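Local coordinates for protein amine Dehydrogenase (Pseudomonas putida, PDB 1JMX) that probably transfers electrons through two covalently bound c-type hemes, as the heme-carrying subunit of a quinohemoprotein amine dehydrogenase, at residues A342-R347 / V361-E366. Sequence-based numbering, arbitrary orientation.
Sequences AKPGQR and VYDKVE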
ATOM      1  N   ALA A 342      24.738 -37.659  26.002  1.00 41.08           N
ATOM      2  CA  ALA A 342      23.737 -36.733  26.544  1.00 39.47           C
ATOM      3  C   ALA A 342      22.428 -36.852  25.773  1.00 38.67           C
ATOM      4  O   ALA A 342      22.418 -36.741  24.545  1.00 39.48           O
ATOM      5  CB  ALA A 342      24.258 -35.296  26.494  1.00 38.87           C
ATOM      6  N   LYS A 343      21.342 -37.144  26.487  1.00 37.46           N
ATOM      7  CA  LYS A 343      20.025 -37.294  25.868  1.00 37.22           C
ATOM      8  C   LYS A 343      19.515 -35.980  25.295  1.00 35.71           C
ATOM      9  O   LYS A 343      19.615 -34.931  25.928  1.00 34.43           O
ATOM     10  CB  LYS A 343      19.008 -37.835  26.877  1.00 39.30           C
ATOM     11  CG  LYS A 343      19.106 -39.336  27.153  1.00 43.15           C
ATOM     12  CD  LYS A 343      18.728 -40.170  25.916  1.00 46.69           C
ATOM     13  CE  LYS A 343      18.719 -41.681  26.211  1.00 47.96           C
ATOM     14  NZ  LYS A 343      17.633 -42.090  27.164  1.00 48.90           N
ATOM     15  N   PRO A 344      18.943 -36.025  24.087  1.00 34.94           N
ATOM     16  CA  PRO A 344      18.416 -34.818  23.444  1.00 34.21           C
ATOM     17  C   PRO A 344      17.201 -34.255  24.195  1.00 33.36           C
ATOM     18  O   PRO A 344      16.332 -35.005  24.628  1.00 33.78           O
ATOM     19  CB  PRO A 344      18.043 -35.321  22.049  1.00 34.04           C
ATOM     20  CG  PRO A 344      17.633 -36.739  22.302  1.00 34.48           C
ATOM     21  CD  PRO A 344      18.724 -37.211  23.239  1.00 35.20           C
ATOM     22  N   GLY A 345      17.173 -32.941  24.389  1.00 32.43           N
ATOM     23  CA  GLY A 345      16.061 -32.313  25.080  1.00 30.80           C
ATOM     24  C   GLY A 345      16.467 -30.986  25.684  1.00 30.21           C
ATOM     25  O   GLY A 345      17.649 -30.634  25.688  1.00 28.86           O
ATOM     26  N   GLN A 346      15.492 -30.251  26.208  1.00 31.13           N
ATOM     27  CA  GLN A 346      15.771 -28.955  26.812  1.00 32.60           C
ATOM     28  C   GLN A 346      16.310 -29.119  28.243  1.00 32.13           C
ATOM     29  O   GLN A 346      15.936 -30.041  28.968  1.00 32.60           O
ATOM     30  CB  GLN A 346      14.515 -28.058  26.798  1.00 33.51           C
ATOM     31  CG  GLN A 346      13.940 -27.712  25.405  1.00 34.77           C
ATOM     32  CD  GLN A 346      14.555 -26.458  24.748  1.00 36.41           C
ATOM     33  OE1 GLN A 346      15.242 -25.657  25.397  1.00 35.93           O
ATOM     34  NE2 GLN A 346      14.291 -26.283  23.449  1.00 36.00           N
ATOM     35  N   ARG A 347      17.193 -28.213  28.639  1.00 32.11           N
ATOM     36  CA  ARG A 347      17.791 -28.242  29.973  1.00 32.56           C
ATOM     37  C   ARG A 347      17.474 -26.954  30.712  1.00 32.85           C
ATOM     38  O   ARG A 347      17.598 -25.862  30.151  1.00 33.71           O
ATOM     39  CB  ARG A 347      19.308 -28.390  29.868  1.00 31.76           C
ATOM     40  CG  ARG A 347      19.739 -29.701  29.248  1.00 32.04           C
ATOM     41  CD  ARG A 347      19.410 -30.862  30.176  1.00 32.32           C
ATOM     42  NE  ARG A 347      19.211 -32.113  29.454  1.00 33.27           N
ATOM     43  CZ  ARG A 347      20.112 -32.700  28.674  1.00 33.03           C
ATOM     44  NH1 ARG A 347      21.314 -32.170  28.494  1.00 34.83           N
ATOM     45  NH2 ARG A 347      19.795 -33.816  28.045  1.00 33.82           N
ATOM     46  N   VAL A 361      19.747 -29.556  24.004  1.00 23.03           N
ATOM     47  CA  VAL A 361      20.838 -30.486  23.756  1.00 21.65           C
ATOM     48  C   VAL A 361      20.266 -31.336  22.645  1.00 21.37           C
ATOM     49  O   VAL A 361      19.148 -31.821  22.765  1.00 21.58           O
ATOM     50  CB  VAL A 361      21.124 -31.380  24.976  1.00 21.06           C
ATOM     51  CG1 VAL A 361      22.194 -32.418  24.630  1.00 20.64           C
ATOM     52  CG2 VAL A 361      21.578 -30.530  26.127  1.00 20.19           C
ATOM     53  N   TYR A 362      20.992 -31.489  21.545  1.00 21.56           N
ATOM     54  CA  TYR A 362      20.458 -32.282  20.453  1.00 22.29           C
ATOM     55  C   TYR A 362      21.476 -33.230  19.859  1.00 24.09           C
ATOM     56  O   TYR A 362      22.682 -33.026  19.995  1.00 23.72           O
ATOM     57  CB  TYR A 362      19.893 -31.368  19.356  1.00 21.41           C
ATOM     58  CG  TYR A 362      20.944 -30.669  18.521  1.00 19.77           C
ATOM     59  CD1 TYR A 362      21.263 -31.135  17.244  1.00 19.23           C
ATOM     60  CD2 TYR A 362      21.616 -29.541  19.000  1.00 18.57           C
ATOM     61  CE1 TYR A 362      22.222 -30.500  16.461  1.00 18.42           C
ATOM     62  CE2 TYR A 362      22.580 -28.893  18.222  1.00 18.85           C
ATOM     63  CZ  TYR A 362      22.874 -29.383  16.954  1.00 17.86           C
ATOM     64  OH  TYR A 362      23.811 -28.759  16.173  1.00 19.66           O
ATOM     65  N   ASP A 363      20.969 -34.254  19.176  1.00 25.86           N
ATOM     66  CA  ASP A 363      21.824 -35.244  18.531  1.00 27.84           C
ATOM     67  C   ASP A 363      21.896 -35.062  17.021  1.00 27.10           C
ATOM     68  O   ASP A 363      22.987 -35.056  16.447  1.00 27.78           O
ATOM     69  CB  ASP A 363      21.412 -36.689  18.906  1.00 30.47           C
ATOM     70  CG  ASP A 363      19.911 -36.963  18.759  1.00 32.13           C
ATOM     71  OD1 ASP A 363      19.120 -36.047  18.407  1.00 34.12           O
ATOM     72  OD2 ASP A 363      19.522 -38.130  19.000  1.00 34.49           O
ATOM     73  N   LYS A 364      20.740 -34.844  16.399  1.00 26.70           N
ATOM     74  CA  LYS A 364      20.653 -34.660  14.956  1.00 26.97           C
ATOM     75  C   LYS A 364      19.495 -33.750  14.564  1.00 25.45           C
ATOM     76  O   LYS A 364      18.447 -33.740  15.214  1.00 25.38           O
ATOM     77  CB  LYS A 364      20.472 -36.009  14.249  1.00 29.07           C
ATOM     78  CG  LYS A 364      19.272 -36.827  14.735  1.00 32.03           C
ATOM     79  CD  LYS A 364      18.548 -37.523  13.576  1.00 35.93           C
ATOM     80  CE  LYS A 364      17.724 -36.521  12.746  1.00 37.00           C
ATOM     81  NZ  LYS A 364      17.169 -37.115  11.487  1.00 38.12           N
ATOM     82  N   VAL A 365      19.690 -33.008  13.479  1.00 24.78           N
ATOM     83  CA  VAL A 365      18.663 -32.107  12.979  1.00 22.58           C
ATOM     84  C   VAL A 365      17.786 -32.884  12.005  1.00 23.36           C
ATOM     85  O   VAL A 365      18.272 -33.531  11.070  1.00 23.10           O
ATOM     86  CB  VAL A 365      19.262 -30.857  12.291  1.00 20.21           C
ATOM     87  CG1 VAL A 365      18.146 -29.926  11.872  1.00 19.46           C
ATOM     88  CG2 VAL A 365      20.210 -30.132  13.234  1.00 17.90           C
ATOM     89  N   GLU A 366      16.486 -32.812  12.254  1.00 24.00           N
ATOM     90  CA  GLU A 366      15.473 -33.510  11.476  1.00 24.36           C
ATOM     91  C   GLU A 366      14.746 -32.633  10.449  1.00 22.61           C
ATOM     92  O   GLU A 366      14.614 -32.995   9.279  1.00 22.58           O
ATOM     93  CB  GLU A 366      14.461 -34.060  12.470  1.00 26.57           C
ATOM     94  CG  GLU A 366      13.612 -35.192  12.004  1.00 30.76           C
ATOM     95  CD  GLU A 366      12.790 -35.752  13.152  1.00 33.82           C
ATOM     96  OE1 GLU A 366      11.946 -34.999  13.706  1.00 32.53           O
ATOM     97  OE2 GLU A 366      13.017 -36.931  13.520  1.00 36.75           O
TER
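One face of the Arg347 guanidinium lies over the carbonyl of Gly345, with Gly345 O 4.2 Å above its plane and displaced toward the rim. Val361 approaches the same group obliquely, its CG2 branch, anti to the carbonyl carbon, meeting the arginine at CG and CZ: CG2 sits 3.7 Å from Arg347 CG. A bend at chi2 (-68°) folds the arginine back along its own strand and lays CG and the guanidinium carbon CZ obliquely across the CG2 side of the valine. The other branch, CG1, stands 4.0 Å from Ala342 CB. The carboxylate of Asp363 crosses the Pro344 ring obliquely, bringing OD1 3.9 Å from Pro344 CB, and that same oxygen takes the N-H of Lys364 from above the carboxylate plane.

Gly345 and Val361 themselves form an antiparallel hydrogen-bonded pair. Gly345 N reaches Val361 O at 2.8 Å, in the carbonyl plane, while the return bond, Val361 N to Gly345 O, is nearly straight (171°) although its donor lies above the carbonyl plane. Pro344 CA adds a CA-H...O contact to Val361 O at 3.2 Å. A CB on the Gly345 backbone would collide with the carbonyl oxygen of Pro344, so glycine fits here. An alanine in place of Arg347 would probably leave the Val361 CG2 branch less well covered, since the CG and guanidinium contacts would be gone. Far from the hemes, the two bonds carry the ladder, continued by Arg347 with Leu359, to the open end of the 345-351/354-362 hairpin in domain III, where the valine packs between Ala342 CB and the bent arginine.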